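PDB 3H7M: sensor protein from Geobacter sulfurreducens, which probably serves as a membrane histidine kinase that phosphorylates itself on histidine with ATP, this chain being its sensor domain, which resembles periplasmic solute-binding proteins. Local coordinates for residues A[151-155]-A[176-181]; A[12-17]-A[70-75]. All coordinates share one frame; numbering follows the deposited sequence.

Both contacts belong to a single sensor domain of the periplasmic-binding-protein type, on opposite sides of its centre. Along the chain they follow in series: contact 2 joins strand 13-18 to strand 73-78 and is complete before contact 1 begins, between helix 147-155 and the loop leading into strand 181-198. Their centres are 32 Å apart, and the nearest atoms stay about 16 Å from each other. One mixed sheet relates them: the two strands of contact 2 are neighbours within it, and strand 181-198, entered from the loop of contact 1, pairs beside 73-78. They are thus probably best read as local packing in well-separated parts of the domain, joined through the sheet.

Contact 1. Residues A[151-155]-A[176-181]; sequences LRLLA and NRLTNL
Leu181 and Leu178 present their methyl groups to one side of the helix that carries Leu151, Leu154 and Ala155. The two branches of Leu181 divide the work. CD1 sits against the backbone carbonyl Leu151 O (3.3 Å), already bonded to Ala155 N, and lies 3.8 Å from Leu151 CB; CD2 meets Leu154 CD2 at 3.4 Å, a close methyl-to-methyl approach at which the two side chains run obliquely to one another. Leu154 reaches this point because its CG stands trans to the backbone N (chi1 180°), which carries the branched end round toward Leu181. Leu178 is forked in the same way: CD1 sits 3.7 Å from Leu151 CB, and CD2 lies 3.9 Å from Ala155 CB. A small alanine suits this position, where the CA atoms of loop and helix come nearest, Ala155 to Leu178.

Polar side chains stand at both ends of this apolar patch. Asn180 ND2 donates to Ala155 O (3.0 Å, 150°), approaching in the carbonyl plane on a lone pair; asparagine thus supplies an N-H to a carbonyl at the helix's C-terminal end. At the other end Arg152 NH2 reaches Asn176 OD1 at 2.9 Å. That bond is bent: the donor stands above the amide carbonyl plane, and the guanidinium and amide planes are turned 60° apart. A salt bridge from NH1 to Asp149 gives the exposed arginine a second partner.

The contact packs the last turn of helix 147-155 against the loop between helix 166-175 and strand 181-198. Arg177, with positive phi, completes a Schellman motif ending helix 166-175, and a type I turn runs from Leu178 to Leu181. Behind Leu151 and Leu154, toward the sheet, lie Phe101 of strand 87-103 and Ala162 of strand 161-165, while Leu151 touches Ile172 and Leu181 touches Ile173 of helix 166-175.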
# COMPACT_ATOMS: atom_id res chain seq x y z
N LEU A 151 4.54 -13.02 4.72
CA LEU A 151 3.81 -14.22 4.35
C LEU A 151 4.72 -15.44 4.09
O LEU A 151 4.32 -16.57 4.32
CB LEU A 151 2.92 -13.91 3.14
CG LEU A 151 1.83 -12.87 3.48
CD1 LEU A 151 1.04 -12.49 2.24
CD2 LEU A 151 0.87 -13.43 4.53
N ARG A 152 5.94 -15.20 3.65
CA ARG A 152 6.85 -16.30 3.42
C ARG A 152 7.23 -16.93 4.74
O ARG A 152 7.29 -18.14 4.85
CB ARG A 152 8.11 -15.80 2.71
CG ARG A 152 7.86 -15.50 1.26
CD ARG A 152 8.95 -14.67 0.62
NE ARG A 152 8.53 -14.26 -0.72
CZ ARG A 152 8.86 -13.10 -1.29
NH1 ARG A 152 9.60 -12.23 -0.63
NH2 ARG A 152 8.46 -12.82 -2.52
N LEU A 153 7.49 -16.10 5.75
CA LEU A 153 7.88 -16.59 7.06
C LEU A 153 6.75 -17.40 7.64
O LEU A 153 6.95 -18.46 8.21
CB LEU A 153 8.20 -15.43 8.00
CG LEU A 153 8.67 -15.90 9.38
CD1 LEU A 153 10.07 -16.47 9.27
CD2 LEU A 153 8.67 -14.73 10.36
N LEU A 154 5.54 -16.90 7.50
CA LEU A 154 4.41 -17.65 7.99
C LEU A 154 4.34 -19.00 7.28
O LEU A 154 4.15 -20.05 7.90
CB LEU A 154 3.14 -16.88 7.70
CG LEU A 154 1.84 -17.52 8.15
CD1 LEU A 154 1.78 -17.55 9.70
CD2 LEU A 154 0.68 -16.71 7.57
N ALA A 155 4.48 -18.96 5.96
CA ALA A 155 4.40 -20.14 5.12
C ALA A 155 5.46 -21.14 5.53
O ALA A 155 5.22 -22.36 5.53
CB ALA A 155 4.56 -19.76 3.68
N ASN A 176 3.65 -16.17 -5.26
CA ASN A 176 4.75 -16.86 -4.62
C ASN A 176 4.32 -18.26 -4.20
O ASN A 176 5.01 -18.89 -3.44
CB ASN A 176 5.24 -16.05 -3.43
CG ASN A 176 5.97 -14.78 -3.85
OD1 ASN A 176 5.81 -13.73 -3.25
ND2 ASN A 176 6.78 -14.89 -4.88
N ARG A 177 3.17 -18.72 -4.68
CA ARG A 177 2.70 -20.05 -4.37
C ARG A 177 2.74 -20.48 -2.89
O ARG A 177 3.18 -21.58 -2.56
CB ARG A 177 3.49 -21.05 -5.21
CG ARG A 177 3.15 -20.94 -6.67
CD ARG A 177 3.92 -21.91 -7.51
NE ARG A 177 3.62 -21.69 -8.91
CZ ARG A 177 4.20 -22.32 -9.92
NH1 ARG A 177 5.13 -23.24 -9.69
NH2 ARG A 177 3.84 -22.02 -11.17
N LEU A 178 2.27 -19.61 -2.01
CA LEU A 178 2.22 -19.92 -0.58
C LEU A 178 0.87 -20.56 -0.36
O LEU A 178 0.01 -20.00 0.32
CB LEU A 178 2.31 -18.65 0.21
CG LEU A 178 3.52 -17.84 -0.22
CD1 LEU A 178 3.62 -16.61 0.67
CD2 LEU A 178 4.78 -18.70 -0.10
N THR A 179 0.70 -21.76 -0.90
CA THR A 179 -0.60 -22.41 -0.84
C THR A 179 -1.04 -23.05 0.46
O THR A 179 -2.10 -23.66 0.50
CB THR A 179 -0.75 -23.41 -2.00
OG1 THR A 179 0.20 -24.48 -1.86
CG2 THR A 179 -0.52 -22.70 -3.33
N ASN A 180 -0.25 -22.90 1.52
CA ASN A 180 -0.66 -23.41 2.82
C ASN A 180 -1.24 -22.24 3.63
O ASN A 180 -1.69 -22.42 4.76
CB ASN A 180 0.53 -24.05 3.57
CG ASN A 180 1.72 -23.13 3.66
OD1 ASN A 180 1.95 -22.34 2.76
ND2 ASN A 180 2.50 -23.24 4.74
N LEU A 181 -1.25 -21.03 3.05
CA LEU A 181 -1.78 -19.85 3.76
C LEU A 181 -3.24 -19.55 3.44
O LEU A 181 -3.67 -19.69 2.31
CB LEU A 181 -0.97 -18.57 3.45
CG LEU A 181 0.54 -18.64 3.70
CD1 LEU A 181 1.21 -17.33 3.42
CD2 LEU A 181 0.78 -19.07 5.14

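Contact 2. Residues A[12-17]-A[70-75]; sequences TIVVGG and RVDVLQ
Strands 13-18 and 73-78 run parallel here, with Val15 bridged to Val73 and Gly16 to Leu74; Gly16 N gives a short, nearly straight bond to Val73 O (2.6 Å, 164°), and Gln75 N returns a weak one to Gly16 O. Just before the bridges, Val14 O accepts Asp72 N at 2.7 Å, with a weaker bond from Val73 N. Strand 13-18 lies between 52-57 and 73-78, the 2-1-3 start of the strand order usual in type II periplasmic binding proteins.

With CG trans to the carbonyl carbon (chi1 -48°), Asp72 OD2 swings back to Val14 N at 2.7 Å, met on the anti side of the carboxylate, so that one residue holds both the N-H and the C=O of Val14.

Val15 and Val73 lie side by side on one face, pointing the same way, and Ile13 CG2 adds a contact to Val73 CG1 at 3.8 Å. Val15 CG1 also rests against Gln75 CG, the side chains crossing at about a right angle; helix 36-48 covers them with Thr41 and Val38. Val14 CG1 and Val71 CG1 touch at 3.9 Å. Leu74, covered by Met62 and Leu66 of helix 62-67, puts CD2 3.7 Å from Gly16 CA, where a beta carbon would collide; glycine therefore suits this site. Beta-branched valines suit the extended strands.

Backbone bonds thus carry the middle. At the C-terminal end, buried Gln75 gives OE1 to Thr41 and NE2 to Glu25. At the N-terminal end, Asp72 OD1 faces Arg198 in a long, weak ion pair, and Arg198 also bonds Val71 O. These buried polar groups find partners within the chain, and the arginine would probably help stabilise the negative charge of Asp72.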
# COMPACT_ATOMS: atom_id res chain seq x y z
N THR A 12 9.12 17.63 -14.98
CA THR A 12 8.83 16.23 -14.69
C THR A 12 8.52 15.97 -13.22
O THR A 12 9.30 16.31 -12.33
CB THR A 12 10.00 15.32 -15.08
OG1 THR A 12 10.02 15.16 -16.51
CG2 THR A 12 9.86 13.95 -14.40
N ILE A 13 7.36 15.35 -12.97
CA ILE A 13 6.99 15.01 -11.60
C ILE A 13 7.53 13.61 -11.33
O ILE A 13 7.31 12.67 -12.12
CB ILE A 13 5.46 14.99 -11.40
CG1 ILE A 13 4.93 16.42 -11.45
CG2 ILE A 13 5.12 14.37 -10.07
CD1 ILE A 13 4.95 17.01 -12.83
N VAL A 14 8.25 13.48 -10.22
CA VAL A 14 8.82 12.20 -9.85
C VAL A 14 7.92 11.49 -8.87
O VAL A 14 7.64 12.00 -7.78
CB VAL A 14 10.19 12.37 -9.23
CG1 VAL A 14 10.70 11.03 -8.72
CG2 VAL A 14 11.13 12.90 -10.29
N VAL A 15 7.49 10.29 -9.26
CA VAL A 15 6.57 9.50 -8.46
C VAL A 15 7.20 8.38 -7.65
O VAL A 15 7.80 7.44 -8.20
CB VAL A 15 5.47 8.90 -9.34
CG1 VAL A 15 4.35 8.38 -8.46
CG2 VAL A 15 4.97 9.95 -10.32
N GLY A 16 7.04 8.49 -6.34
CA GLY A 16 7.58 7.48 -5.46
C GLY A 16 6.55 6.42 -5.16
O GLY A 16 5.34 6.64 -5.30
N GLY A 17 7.03 5.25 -4.75
CA GLY A 17 6.13 4.15 -4.41
C GLY A 17 6.95 2.96 -3.99
O GLY A 17 8.18 2.98 -4.06
N ARG A 70 13.35 13.93 -2.85
CA ARG A 70 13.94 13.04 -3.86
C ARG A 70 12.87 12.64 -4.86
O ARG A 70 13.17 12.29 -6.00
CB ARG A 70 14.52 11.80 -3.19
CG ARG A 70 15.53 12.10 -2.11
CD ARG A 70 16.06 10.83 -1.48
NE ARG A 70 17.13 11.12 -0.54
CZ ARG A 70 18.03 10.23 -0.15
NH1 ARG A 70 17.99 8.99 -0.62
NH2 ARG A 70 18.98 10.57 0.71
N VAL A 71 11.62 12.68 -4.40
CA VAL A 71 10.47 12.37 -5.24
C VAL A 71 9.44 13.43 -4.91
O VAL A 71 9.44 13.99 -3.82
CB VAL A 71 9.88 10.98 -4.93
CG1 VAL A 71 10.97 9.94 -5.03
CG2 VAL A 71 9.21 10.96 -3.56
N ASP A 72 8.54 13.70 -5.84
CA ASP A 72 7.58 14.74 -5.60
C ASP A 72 6.24 14.29 -5.06
O ASP A 72 5.47 15.11 -4.56
CB ASP A 72 7.41 15.54 -6.88
CG ASP A 72 8.75 15.91 -7.51
OD1 ASP A 72 9.55 16.59 -6.82
OD2 ASP A 72 9.00 15.52 -8.67
N VAL A 73 5.98 13.00 -5.12
CA VAL A 73 4.69 12.47 -4.66
C VAL A 73 4.70 10.95 -4.50
O VAL A 73 5.47 10.23 -5.15
CB VAL A 73 3.59 12.84 -5.67
CG1 VAL A 73 4.01 12.41 -7.06
CG2 VAL A 73 2.28 12.19 -5.29
N LEU A 74 3.82 10.46 -3.63
CA LEU A 74 3.70 9.04 -3.40
C LEU A 74 2.30 8.72 -3.89
O LEU A 74 1.33 9.34 -3.45
CB LEU A 74 3.84 8.70 -1.92
CG LEU A 74 5.19 9.06 -1.28
CD1 LEU A 74 5.23 8.48 0.11
CD2 LEU A 74 6.36 8.53 -2.10
N GLN A 75 2.22 7.76 -4.82
CA GLN A 75 0.94 7.38 -5.42
C GLN A 75 0.06 6.49 -4.58
O GLN A 75 -1.13 6.40 -4.81
CB GLN A 75 1.15 6.70 -6.78
CG GLN A 75 2.41 5.83 -6.88
CD GLN A 75 2.45 4.95 -8.13
OE1 GLN A 75 1.99 5.33 -9.21
NE2 GLN A 75 3.03 3.77 -7.98